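Phosphoglucomutase/phosphomannomutase family protein (Burkholderia thailandensis, PDB 3UW2) probably catalyses the intramolecular transfer of a phosphate group on phosphorylated hexose sugars and binds a metal ion. Local coordinates at residues G90-D95 against S169-Q174; I49-G54 against L86-V91; G421-V426 against E434-F439. All coordinates share one frame; numbering follows the deposited sequence.

Contact 1 of 3, residues G90-D95 against S169-Q174; sequences GVDVVD and SGSYEQ
Tyr172 and Asp95 meet across two neighbouring parallel strands. The phenol reaches forward along its own strand, and the hydroxyl donates a hydrogen bond to the carboxylate, Tyr172 OH to Asp95 OD2, 2.6 Å. The oxygen is met on its anti side, somewhat out of the carboxylate plane. Carboxylate and ring planes stand 72° apart, and OD2 lies at the ring edge. Both side chains have CG anti to the backbone N (chi1 173° for Tyr172, -171° for Asp95), which turns the two polar ends to each other on the face shared with Val93. Val93 CG1 lies obliquely against Tyr172 CD1 at 3.9 Å. Gln174 NE2 also donates to Tyr172 OH, at 3.0 Å. Asp95 OD1 is bonded to the backbone N of Gly97.

At the start of the pairing, Asp92 acts as a side-chain extension of the ladder. Its OD1 takes Ser171 N at 2.9 Å in a nearly straight bond, from above the carboxylate plane. Asp92 OD2 forms a salt bridge with Arg119. Further along, the backbone bonds follow the parallel pattern: Val93 N to Ser171 O, Glu173 N to Val93 O, and Asp95 N to Glu173 O at 2.8 Å. A water donates to Val93 O and also bonds Ser171 OG.

The contact adds strand 172-174 beside strand 92-98 in the domain I sheet. Helix 75-88 packs on the Val93 face. The phenol is gripped by two bonds, as donor to Asp95 and acceptor from Gln174, which fixes its hydroxyl and probably helps stabilise the aspartate's negative charge.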
ATOM      1  N   GLY A  90     -27.548  11.882   4.818  1.00 30.93           N
ATOM      2  CA  GLY A  90     -28.211  12.294   3.560  1.00 31.52           C
ATOM      3  C   GLY A  90     -27.415  11.875   2.306  1.00 36.05           C
ATOM      4  O   GLY A  90     -27.671  12.381   1.222  1.00 34.61           O
ATOM      5  N   VAL A  91     -26.471  10.923   2.442  1.00 31.12           N
ATOM      6  CA  VAL A  91     -25.599  10.474   1.353  1.00 32.79           C
ATOM      7  C   VAL A  91     -26.087   9.113   0.808  1.00 32.93           C
ATOM      8  O   VAL A  91     -26.379   8.243   1.571  1.00 32.40           O
ATOM      9  CB  VAL A  91     -24.149  10.427   1.917  1.00 33.52           C
ATOM     10  CG1 VAL A  91     -23.231   9.611   1.055  1.00 35.47           C
ATOM     11  CG2 VAL A  91     -23.645  11.879   2.044  1.00 34.34           C
ATOM     12  N   ASP A  92     -26.254   8.963  -0.510  1.00 32.70           N
ATOM     13  CA  ASP A  92     -26.564   7.654  -1.073  1.00 30.96           C
ATOM     14  C   ASP A  92     -25.392   6.672  -0.961  1.00 29.30           C
ATOM     15  O   ASP A  92     -24.244   7.080  -1.131  1.00 30.32           O
ATOM     16  CB  ASP A  92     -26.940   7.814  -2.529  1.00 31.87           C
ATOM     17  CG  ASP A  92     -28.180   8.694  -2.706  1.00 34.98           C
ATOM     18  OD1 ASP A  92     -28.959   8.916  -1.726  1.00 31.69           O
ATOM     19  OD2 ASP A  92     -28.331   9.193  -3.818  1.00 37.43           O
ATOM     20  N   VAL A  93     -25.671   5.381  -0.722  1.00 26.61           N
ATOM     21  CA  VAL A  93     -24.596   4.388  -0.547  1.00 27.60           C
ATOM     22  C   VAL A  93     -24.694   3.390  -1.691  1.00 28.08           C
ATOM     23  O   VAL A  93     -25.779   2.920  -2.024  1.00 31.57           O
ATOM     24  CB  VAL A  93     -24.709   3.633   0.803  1.00 27.46           C
ATOM     25  CG1 VAL A  93     -23.728   2.418   0.866  1.00 27.28           C
ATOM     26  CG2 VAL A  93     -24.431   4.628   1.933  1.00 27.35           C
ATOM     27  N   VAL A  94     -23.553   3.129  -2.319  1.00 26.24           N
ATOM     28  CA  VAL A  94     -23.371   2.033  -3.270  1.00 26.04           C
ATOM     29  C   VAL A  94     -22.457   0.999  -2.642  1.00 27.74           C
ATOM     30  O   VAL A  94     -21.264   1.259  -2.374  1.00 26.18           O
ATOM     31  CB  VAL A  94     -22.786   2.533  -4.591  1.00 28.63           C
ATOM     32  CG1 VAL A  94     -22.586   1.357  -5.559  1.00 28.73           C
ATOM     33  CG2 VAL A  94     -23.744   3.567  -5.172  1.00 27.95           C
ATOM     34  N   ASP A  95     -23.035  -0.158  -2.365  1.00 27.95           N
ATOM     35  CA  ASP A  95     -22.330  -1.195  -1.641  1.00 30.17           C
ATOM     36  C   ASP A  95     -21.764  -2.219  -2.641  1.00 28.21           C
ATOM     37  O   ASP A  95     -22.523  -2.925  -3.276  1.00 30.43           O
ATOM     38  CB  ASP A  95     -23.282  -1.837  -0.602  1.00 27.61           C
ATOM     39  CG  ASP A  95     -22.567  -2.774   0.334  1.00 27.87           C
ATOM     40  OD1 ASP A  95     -21.404  -3.183   0.060  1.00 25.79           O
ATOM     41  OD2 ASP A  95     -23.187  -3.131   1.355  1.00 26.48           O
ATOM     42  N   SER A 169     -31.578  11.343   4.330  1.00 34.86           N
ATOM     43  CA  SER A 169     -32.099  10.016   4.217  1.00 36.53           C
ATOM     44  C   SER A 169     -31.579   9.436   2.881  1.00 37.30           C
ATOM     45  O   SER A 169     -32.307   9.374   1.885  1.00 38.74           O
ATOM     46  CB  SER A 169     -33.628  10.154   4.236  1.00 39.15           C
ATOM     47  OG  SER A 169     -34.172   8.881   4.173  1.00 47.69           O
ATOM     48  N   GLY A 170     -30.314   9.036   2.831  1.00 33.47           N
ATOM     49  CA  GLY A 170     -29.772   8.541   1.564  1.00 32.93           C
ATOM     50  C   GLY A 170     -30.294   7.165   1.173  1.00 31.12           C
ATOM     51  O   GLY A 170     -30.801   6.422   1.989  1.00 28.92           O
ATOM     52  N   SER A 171     -30.221   6.846  -0.104  1.00 31.44           N
ATOM     53  CA  SER A 171     -30.653   5.529  -0.586  1.00 31.40           C
ATOM     54  C   SER A 171     -29.518   4.491  -0.407  1.00 30.43           C
ATOM     55  O   SER A 171     -28.419   4.840   0.028  1.00 28.83           O
ATOM     56  CB  SER A 171     -31.024   5.650  -2.077  1.00 32.06           C
ATOM     57  OG  SER A 171     -29.840   5.976  -2.830  1.00 32.31           O
ATOM     58  N   TYR A 172     -29.812   3.218  -0.710  1.00 32.40           N
ATOM     59  CA  TYR A 172     -28.819   2.131  -0.584  1.00 31.12           C
ATOM     60  C   TYR A 172     -29.017   1.230  -1.760  1.00 31.34           C
ATOM     61  O   TYR A 172     -30.155   0.920  -2.108  1.00 29.18           O
ATOM     62  CB  TYR A 172     -29.076   1.310   0.688  1.00 29.63           C
ATOM     63  CG  TYR A 172     -28.207   0.062   0.824  1.00 30.94           C
ATOM     64  CD1 TYR A 172     -26.865   0.184   1.281  1.00 28.36           C
ATOM     65  CD2 TYR A 172     -28.728  -1.234   0.580  1.00 29.84           C
ATOM     66  CE1 TYR A 172     -26.023  -0.930   1.450  1.00 27.90           C
ATOM     67  CE2 TYR A 172     -27.913  -2.365   0.742  1.00 28.49           C
ATOM     68  CZ  TYR A 172     -26.588  -2.209   1.206  1.00 28.36           C
ATOM     69  OH  TYR A 172     -25.750  -3.277   1.341  1.00 28.37           O
ATOM     70  N   GLU A 173     -27.922   0.774  -2.354  1.00 32.56           N
ATOM     71  CA  GLU A 173     -28.013  -0.154  -3.474  1.00 33.12           C
ATOM     72  C   GLU A 173     -26.792  -1.028  -3.419  1.00 32.18           C
ATOM     73  O   GLU A 173     -25.709  -0.537  -3.153  1.00 32.16           O
ATOM     74  CB  GLU A 173     -27.950   0.608  -4.798  1.00 40.25           C
ATOM     75  CG  GLU A 173     -28.056  -0.314  -6.018  1.00 43.23           C
ATOM     76  CD  GLU A 173     -28.225   0.442  -7.340  1.00 50.22           C
ATOM     77  OE1 GLU A 173     -28.286   1.699  -7.327  1.00 45.05           O
ATOM     78  OE2 GLU A 173     -28.329  -0.240  -8.399  1.00 52.14           O
ATOM     79  N   GLN A 174     -26.963  -2.315  -3.705  1.00 30.97           N
ATOM     80  CA  GLN A 174     -25.824  -3.249  -3.877  1.00 31.97           C
ATOM     81  C   GLN A 174     -25.431  -3.387  -5.339  1.00 32.66           C
ATOM     82  O   GLN A 174     -26.291  -3.420  -6.217  1.00 32.77           O
ATOM     83  CB  GLN A 174     -26.143  -4.600  -3.235  1.00 32.71           C
ATOM     84  CG  GLN A 174     -26.161  -4.476  -1.699  1.00 35.91           C
ATOM     85  CD  GLN A 174     -26.599  -5.778  -1.044  1.00 44.41           C
ATOM     86  OE1 GLN A 174     -27.248  -6.572  -1.675  1.00 46.14           O
ATOM     87  NE2 GLN A 174     -26.294  -5.959   0.234  1.00 45.53           N
TER
HETATM   88  O   HOH W   1     -30.554   7.350  -5.366  1.00 52.05           O
HETATM   89  O   HOH W   2     -27.925   4.183  -3.421  1.00 32.56           O

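Contact 2 of 3, residues I49-G54 against L86-V91; sequences IGRAFG and LRAAGV. With EDO (1,2-ethanediol), chain D.
Gly50 lies against Leu86 where helices 43-59 and 75-88 come together, with their CA atoms 4.6 Å apart. The carbonyl O of Gly50 meets Leu86 CD2 at 3.3 Å, and Leu86 CA makes a CH...O contact with the same oxygen. That oxygen also accepts the helical bond from Gly54 N.

Arg51 comes next. Its CG is anti to the backbone N and the chain bends at chi2 (78°), which carries CD alongside the end of helix 75-88. CD touches Ala88 CB at 3.7 Å. Ala88 O sits over one face of the guanidinium, 3.5 Å from Arg51 NE. Arg51 is anchored by its NE bond to the Glu166 carbonyl, with a weak one from NH1 to Thr167 OG1.

Phe53 points inward beside Leu86, both side chains running the same way. Leu86 CD2 approaches the ring edge, 4.0 Å from Phe53 CD1. Both side chains also touch Val65 of strand 64-69.

Gly54 closes the walk. Ala89 CB packs on its carbonyl carbon at 3.7 Å, and Val91 CG2 touches Gly54 O at 3.2 Å. Gly90 has positive phi, and Gly90 N to Arg87 O and Val91 N to Leu86 O complete a Schellman motif after the helix.

With no side chain at Gly50 and Gly54, the backbones can come close. No hydrogen bond joins the segments. Cohesion is van der Waals contact, mainly methyl groups against backbone, with Leu86 also on Phe53; Arg51 finds its polar partners elsewhere.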
ATOM      1  N   ILE A  49     -18.780   7.119  12.396  1.00 26.71           N
ATOM      2  CA  ILE A  49     -17.752   7.423  11.419  1.00 27.36           C
ATOM      3  C   ILE A  49     -18.451   7.623  10.059  1.00 25.94           C
ATOM      4  O   ILE A  49     -18.157   8.556   9.296  1.00 26.38           O
ATOM      5  CB  ILE A  49     -16.698   6.293  11.305  1.00 26.96           C
ATOM      6  CG1 ILE A  49     -15.665   6.372  12.453  1.00 26.45           C
ATOM      7  CG2 ILE A  49     -15.929   6.418   9.980  1.00 27.76           C
ATOM      8  CD1 ILE A  49     -15.107   4.985  12.825  1.00 25.36           C
ATOM      9  N   GLY A  50     -19.450   6.817   9.805  1.00 27.84           N
ATOM     10  CA  GLY A  50     -20.179   6.983   8.523  1.00 26.33           C
ATOM     11  C   GLY A  50     -20.918   8.331   8.460  1.00 28.80           C
ATOM     12  O   GLY A  50     -20.934   9.022   7.427  1.00 30.55           O
ATOM     13  N   ARG A  51     -21.577   8.684   9.569  1.00 27.57           N
ATOM     14  CA  ARG A  51     -22.266   9.958   9.688  1.00 27.80           C
ATOM     15  C   ARG A  51     -21.266  11.133   9.523  1.00 27.55           C
ATOM     16  O   ARG A  51     -21.551  12.061   8.852  1.00 30.15           O
ATOM     17  CB  ARG A  51     -22.958   9.990  11.057  1.00 30.49           C
ATOM     18  CG  ARG A  51     -23.892  11.155  11.246  1.00 36.78           C
ATOM     19  CD  ARG A  51     -25.209  10.930  10.552  1.00 34.09           C
ATOM     20  NE  ARG A  51     -26.038  12.127  10.664  1.00 38.04           N
ATOM     21  CZ  ARG A  51     -26.831  12.407  11.690  1.00 39.44           C
ATOM     22  NH1 ARG A  51     -27.565  13.536  11.714  1.00 36.52           N
ATOM     23  NH2 ARG A  51     -26.923  11.538  12.680  1.00 37.89           N
ATOM     24  N   ALA A  52     -20.088  11.086  10.167  1.00 29.14           N
ATOM     25  CA  ALA A  52     -19.089  12.141  10.058  1.00 29.38           C
ATOM     26  C   ALA A  52     -18.573  12.282   8.608  1.00 29.02           C
ATOM     27  O   ALA A  52     -18.472  13.374   8.074  1.00 31.94           O
ATOM     28  CB  ALA A  52     -17.902  11.846  11.020  1.00 26.94           C
ATOM     29  N   PHE A  53     -18.210  11.172   7.993  1.00 28.32           N
ATOM     30  CA  PHE A  53     -17.687  11.192   6.636  1.00 26.77           C
ATOM     31  C   PHE A  53     -18.793  11.637   5.650  1.00 27.87           C
ATOM     32  O   PHE A  53     -18.547  12.492   4.786  1.00 26.77           O
ATOM     33  CB  PHE A  53     -17.148   9.791   6.254  1.00 25.82           C
ATOM     34  CG  PHE A  53     -16.455   9.746   4.913  1.00 25.67           C
ATOM     35  CD1 PHE A  53     -17.203   9.584   3.734  1.00 25.13           C
ATOM     36  CD2 PHE A  53     -15.087   9.923   4.814  1.00 26.64           C
ATOM     37  CE1 PHE A  53     -16.565   9.496   2.512  1.00 24.95           C
ATOM     38  CE2 PHE A  53     -14.430   9.884   3.565  1.00 28.22           C
ATOM     39  CZ  PHE A  53     -15.167   9.666   2.416  1.00 29.17           C
ATOM     40  N   GLY A  54     -20.007  11.110   5.795  1.00 26.57           N
ATOM     41  CA  GLY A  54     -21.113  11.531   4.904  1.00 26.58           C
ATOM     42  C   GLY A  54     -21.395  13.038   4.989  1.00 27.33           C
ATOM     43  O   GLY A  54     -21.776  13.709   3.966  1.00 27.30           O
ATOM     44  N   LEU A  86     -23.897   6.862   6.880  1.00 26.22           N
ATOM     45  CA  LEU A  86     -23.716   7.675   5.688  1.00 25.34           C
ATOM     46  C   LEU A  86     -25.097   8.116   5.257  1.00 28.25           C
ATOM     47  O   LEU A  86     -25.326   9.301   4.846  1.00 27.31           O
ATOM     48  CB  LEU A  86     -23.083   6.857   4.570  1.00 24.78           C
ATOM     49  CG  LEU A  86     -21.563   6.655   4.708  1.00 24.93           C
ATOM     50  CD1 LEU A  86     -21.147   5.379   3.914  1.00 24.79           C
ATOM     51  CD2 LEU A  86     -20.810   7.919   4.267  1.00 26.22           C
ATOM     52  N   ARG A  87     -26.003   7.138   5.223  1.00 26.41           N
ATOM     53  CA  ARG A  87     -27.402   7.466   4.762  1.00 27.39           C
ATOM     54  C   ARG A  87     -28.137   8.485   5.700  1.00 28.03           C
ATOM     55  O   ARG A  87     -28.904   9.339   5.206  1.00 31.84           O
ATOM     56  CB  ARG A  87     -28.216   6.194   4.610  1.00 28.55           C
ATOM     57  CG  ARG A  87     -27.618   5.197   3.589  1.00 28.48           C
ATOM     58  CD  ARG A  87     -28.337   3.839   3.686  1.00 27.28           C
ATOM     59  NE  ARG A  87     -29.784   3.936   3.326  1.00 28.79           N
ATOM     60  CZ  ARG A  87     -30.683   2.976   3.569  1.00 29.31           C
ATOM     61  NH1 ARG A  87     -30.316   1.783   4.123  1.00 28.36           N
ATOM     62  NH2 ARG A  87     -31.951   3.158   3.143  1.00 30.87           N
ATOM     63  N   ALA A  88     -27.954   8.364   7.022  1.00 28.44           N
ATOM     64  CA  ALA A  88     -28.445   9.343   8.057  1.00 28.52           C
ATOM     65  C   ALA A  88     -27.898  10.759   7.834  1.00 30.13           C
ATOM     66  O   ALA A  88     -28.536  11.710   8.240  1.00 31.43           O
ATOM     67  CB  ALA A  88     -28.081   8.874   9.495  1.00 28.56           C
ATOM     68  N   ALA A  89     -26.683  10.886   7.268  1.00 30.66           N
ATOM     69  CA  ALA A  89     -26.140  12.197   6.793  1.00 30.82           C
ATOM     70  C   ALA A  89     -26.741  12.694   5.475  1.00 30.57           C
ATOM     71  O   ALA A  89     -26.430  13.819   5.047  1.00 33.16           O
ATOM     72  CB  ALA A  89     -24.592  12.135   6.612  1.00 28.53           C
ATOM     73  N   GLY A  90     -27.548  11.882   4.818  1.00 30.93           N
ATOM     74  CA  GLY A  90     -28.211  12.294   3.560  1.00 31.52           C
ATOM     75  C   GLY A  90     -27.415  11.875   2.306  1.00 36.05           C
ATOM     76  O   GLY A  90     -27.671  12.381   1.222  1.00 34.61           O
ATOM     77  N   VAL A  91     -26.471  10.923   2.442  1.00 31.12           N
ATOM     78  CA  VAL A  91     -25.599  10.474   1.353  1.00 32.79           C
ATOM     79  C   VAL A  91     -26.087   9.113   0.808  1.00 32.93           C
ATOM     80  O   VAL A  91     -26.379   8.243   1.571  1.00 32.40           O
ATOM     81  CB  VAL A  91     -24.149  10.427   1.917  1.00 33.52           C
ATOM     82  CG1 VAL A  91     -23.231   9.611   1.055  1.00 35.47           C
ATOM     83  CG2 VAL A  91     -23.645  11.879   2.044  1.00 34.34           C
TER
HETATM   84  C1  EDO D 467     -28.178  -0.643   4.708  1.00 36.78           C
HETATM   85  O1  EDO D 467     -28.002   0.776   5.085  1.00 34.39           O
HETATM   86  C2  EDO D 467     -26.869  -1.469   4.870  1.00 32.58           C
HETATM   87  O2  EDO D 467     -26.762  -1.714   6.290  1.00 39.72           O

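Contact 3 of 3, residues G421-V426 against E434-F439; sequences GADEVV and EYPDGF
Asp423 has CG beside its backbone N (chi1 -67°), which brings its carboxylate over to Pro436. Glu434 bends at chi2 (-113°), and its carboxylate end swings to Val426. These side chains flank a classic beta bulge in the hairpin of strands 424-426 and 431-435, at the outer side of the C-terminal domain's antiparallel sheet.

In the bulge, Asp423 and Glu424 both face Glu434. The carbonyl O of Glu434 accepts Asp423 N at 2.6 Å and, weakly, Glu424 N at 3.5 Å. In return Glu434 N gives a nearly straight bond to Glu424 O, 2.9 Å. Glu424 and Glu434 form an antiparallel hydrogen-bonded pair, with both side chains on one face of the sheet. Their like charges lie near each other, and Glu434 OE2 has a salt bridge to Arg432, which probably eases the repulsion. Val426 CG2 crosses the Glu434 side chain obliquely, 3.9 Å from its CG.

On the other face the Tyr435 ring takes Ala422 CB over one side, offset toward the rim. Its hydroxyl is bonded to Asp469 of helix 460-477, so the ring links the hairpin to that helix. Tyr435 also begins a type I turn to Gly438. The turn's own closing bond, Gly438 N to Tyr435 O, is weak, while Tyr435 N to Gly438 O is short at 2.7 Å.

Pro436 stands at this turn against the chain entering the bulge. Its CD touches Gly421 O at 3.5 Å, and its CG lies 3.7 Å from Asp423 OD1.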
ATOM      1  N   GLY A 421      32.156  12.101   5.338  1.00 74.05           N
ATOM      2  CA  GLY A 421      32.345  11.586   3.981  1.00 69.05           C
ATOM      3  C   GLY A 421      31.076  11.463   3.161  1.00 64.18           C
ATOM      4  O   GLY A 421      31.100  10.897   2.073  1.00 62.69           O
ATOM      5  N   ALA A 422      29.974  12.013   3.667  1.00 62.28           N
ATOM      6  CA  ALA A 422      28.672  11.902   3.004  1.00 55.92           C
ATOM      7  C   ALA A 422      28.622  12.852   1.814  1.00 56.81           C
ATOM      8  O   ALA A 422      29.334  13.847   1.829  1.00 59.45           O
ATOM      9  CB  ALA A 422      27.566  12.220   3.987  1.00 54.74           C
ATOM     10  N   ASP A 423      27.827  12.548   0.775  1.00 55.56           N
ATOM     11  CA  ASP A 423      27.673  13.468  -0.355  1.00 59.43           C
ATOM     12  C   ASP A 423      26.593  14.544  -0.076  1.00 65.32           C
ATOM     13  O   ASP A 423      26.774  15.736  -0.394  1.00 73.48           O
ATOM     14  CB  ASP A 423      27.286  12.722  -1.636  1.00 60.10           C
ATOM     15  CG  ASP A 423      28.375  11.819  -2.164  1.00 60.72           C
ATOM     16  OD1 ASP A 423      29.584  12.151  -2.103  1.00 65.93           O
ATOM     17  OD2 ASP A 423      27.996  10.769  -2.704  1.00 61.57           O
ATOM     18  N   GLU A 424      25.450  14.117   0.461  1.00 60.46           N
ATOM     19  CA  GLU A 424      24.424  15.051   0.938  1.00 57.72           C
ATOM     20  C   GLU A 424      23.611  14.435   2.049  1.00 54.78           C
ATOM     21  O   GLU A 424      23.563  13.198   2.190  1.00 52.07           O
ATOM     22  CB  GLU A 424      23.489  15.509  -0.164  1.00 61.86           C
ATOM     23  CG  GLU A 424      23.259  14.519  -1.270  1.00 65.74           C
ATOM     24  CD  GLU A 424      22.066  14.916  -2.117  1.00 75.00           C
ATOM     25  OE1 GLU A 424      21.459  15.990  -1.852  1.00 74.36           O
ATOM     26  OE2 GLU A 424      21.725  14.151  -3.047  1.00 79.81           O
ATOM     27  N   VAL A 425      23.035  15.301   2.880  1.00 49.88           N
ATOM     28  CA  VAL A 425      22.076  14.883   3.868  1.00 46.02           C
ATOM     29  C   VAL A 425      20.756  15.334   3.284  1.00 45.43           C
ATOM     30  O   VAL A 425      20.502  16.549   3.114  1.00 48.13           O
ATOM     31  CB  VAL A 425      22.278  15.543   5.232  1.00 49.53           C
ATOM     32  CG1 VAL A 425      21.095  15.217   6.148  1.00 48.10           C
ATOM     33  CG2 VAL A 425      23.586  15.047   5.864  1.00 49.07           C
ATOM     34  N   VAL A 426      19.920  14.373   2.934  1.00 40.51           N
ATOM     35  CA  VAL A 426      18.605  14.720   2.382  1.00 36.51           C
ATOM     36  C   VAL A 426      17.529  14.817   3.502  1.00 38.57           C
ATOM     37  O   VAL A 426      17.431  13.895   4.328  1.00 37.20           O
ATOM     38  CB  VAL A 426      18.198  13.662   1.377  1.00 36.40           C
ATOM     39  CG1 VAL A 426      16.819  14.001   0.810  1.00 34.54           C
ATOM     40  CG2 VAL A 426      19.209  13.552   0.247  1.00 36.60           C
ATOM     41  N   GLU A 434      23.346  10.332   2.296  1.00 41.59           N
ATOM     42  CA  GLU A 434      23.788   9.644   1.100  1.00 43.89           C
ATOM     43  C   GLU A 434      25.308   9.654   1.011  1.00 43.33           C
ATOM     44  O   GLU A 434      25.942  10.724   1.043  1.00 46.70           O
ATOM     45  CB  GLU A 434      23.206  10.331  -0.116  1.00 44.40           C
ATOM     46  CG  GLU A 434      21.724  10.561   0.011  1.00 49.93           C
ATOM     47  CD  GLU A 434      20.948   9.732  -0.968  1.00 52.97           C
ATOM     48  OE1 GLU A 434      21.477   8.658  -1.368  1.00 60.08           O
ATOM     49  OE2 GLU A 434      19.819  10.146  -1.344  1.00 56.72           O
ATOM     50  N   TYR A 435      25.897   8.462   0.892  1.00 41.57           N
ATOM     51  CA  TYR A 435      27.361   8.341   0.765  1.00 41.44           C
ATOM     52  C   TYR A 435      27.695   7.866  -0.628  1.00 40.50           C
ATOM     53  O   TYR A 435      26.817   7.387  -1.339  1.00 36.63           O
ATOM     54  CB  TYR A 435      27.896   7.324   1.751  1.00 42.10           C
ATOM     55  CG  TYR A 435      27.646   7.617   3.231  1.00 44.40           C
ATOM     56  CD1 TYR A 435      28.682   8.055   4.047  1.00 46.54           C
ATOM     57  CD2 TYR A 435      26.386   7.408   3.825  1.00 42.36           C
ATOM     58  CE1 TYR A 435      28.474   8.275   5.411  1.00 47.59           C
ATOM     59  CE2 TYR A 435      26.175   7.653   5.191  1.00 43.50           C
ATOM     60  CZ  TYR A 435      27.227   8.084   5.973  1.00 45.95           C
ATOM     61  OH  TYR A 435      27.044   8.329   7.332  1.00 48.28           O
ATOM     62  N   PRO A 436      28.982   7.945  -1.013  1.00 43.35           N
ATOM     63  CA  PRO A 436      29.330   7.451  -2.350  1.00 42.48           C
ATOM     64  C   PRO A 436      29.010   5.931  -2.521  1.00 40.44           C
ATOM     65  O   PRO A 436      28.803   5.463  -3.650  1.00 39.47           O
ATOM     66  CB  PRO A 436      30.839   7.734  -2.441  1.00 45.98           C
ATOM     67  CG  PRO A 436      31.092   8.809  -1.394  1.00 48.52           C
ATOM     68  CD  PRO A 436      30.162   8.450  -0.282  1.00 44.97           C
ATOM     69  N   ASP A 437      28.940   5.201  -1.409  1.00 37.19           N
ATOM     70  CA  ASP A 437      28.784   3.758  -1.468  1.00 36.50           C
ATOM     71  C   ASP A 437      27.605   3.228  -0.673  1.00 36.27           C
ATOM     72  O   ASP A 437      27.613   2.069  -0.290  1.00 35.74           O
ATOM     73  CB  ASP A 437      30.068   3.082  -0.952  1.00 38.24           C
ATOM     74  CG  ASP A 437      30.538   3.640   0.381  1.00 37.71           C
ATOM     75  OD1 ASP A 437      29.841   4.450   1.033  1.00 35.25           O
ATOM     76  OD2 ASP A 437      31.656   3.260   0.791  1.00 39.06           O
ATOM     77  N   GLY A 438      26.564   4.048  -0.481  1.00 36.06           N
ATOM     78  CA  GLY A 438      25.372   3.615   0.242  1.00 34.79           C
ATOM     79  C   GLY A 438      24.621   4.758   0.909  1.00 35.11           C
ATOM     80  O   GLY A 438      24.882   5.947   0.628  1.00 35.30           O
ATOM     81  N   PHE A 439      23.689   4.423   1.801  1.00 34.15           N
ATOM     82  CA  PHE A 439      22.908   5.464   2.480  1.00 34.66           C
ATOM     83  C   PHE A 439      22.430   4.988   3.813  1.00 37.41           C
ATOM     84  O   PHE A 439      22.307   3.766   4.025  1.00 37.96           O
ATOM     85  CB  PHE A 439      21.677   5.945   1.649  1.00 35.27           C
ATOM     86  CG  PHE A 439      20.467   5.073   1.801  1.00 36.52           C
ATOM     87  CD1 PHE A 439      19.583   5.223   2.901  1.00 38.12           C
ATOM     88  CD2 PHE A 439      20.167   4.115   0.829  1.00 36.69           C
ATOM     89  CE1 PHE A 439      18.435   4.421   3.006  1.00 37.97           C
ATOM     90  CE2 PHE A 439      19.050   3.289   0.948  1.00 36.09           C
ATOM     91  CZ  PHE A 439      18.179   3.450   2.033  1.00 38.66           C
TER

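How the contacts relate
Contacts 1 and 2 belong to one region of domain I. They share Gly90 and Val91, where helix 75-88 hands over to strand 92-98, and their centres are about 10 Å apart. Arg87 joins them: Arg87 O probably accepts Gly170 N, and its CG packs on Val93. Contact 2 is buried and largely apolar, helix against helix. Contact 1 is partly buried and pairs strands through backbone bonds and carboxylates. Contact 3 is a surface contact in the C-terminal domain, its centre about 53 Å from that of contact 1. It too pairs strands, but antiparallel and with a bulge, combining a few backbone bonds with acidic side chains, of which Glu434 is paired with Arg432.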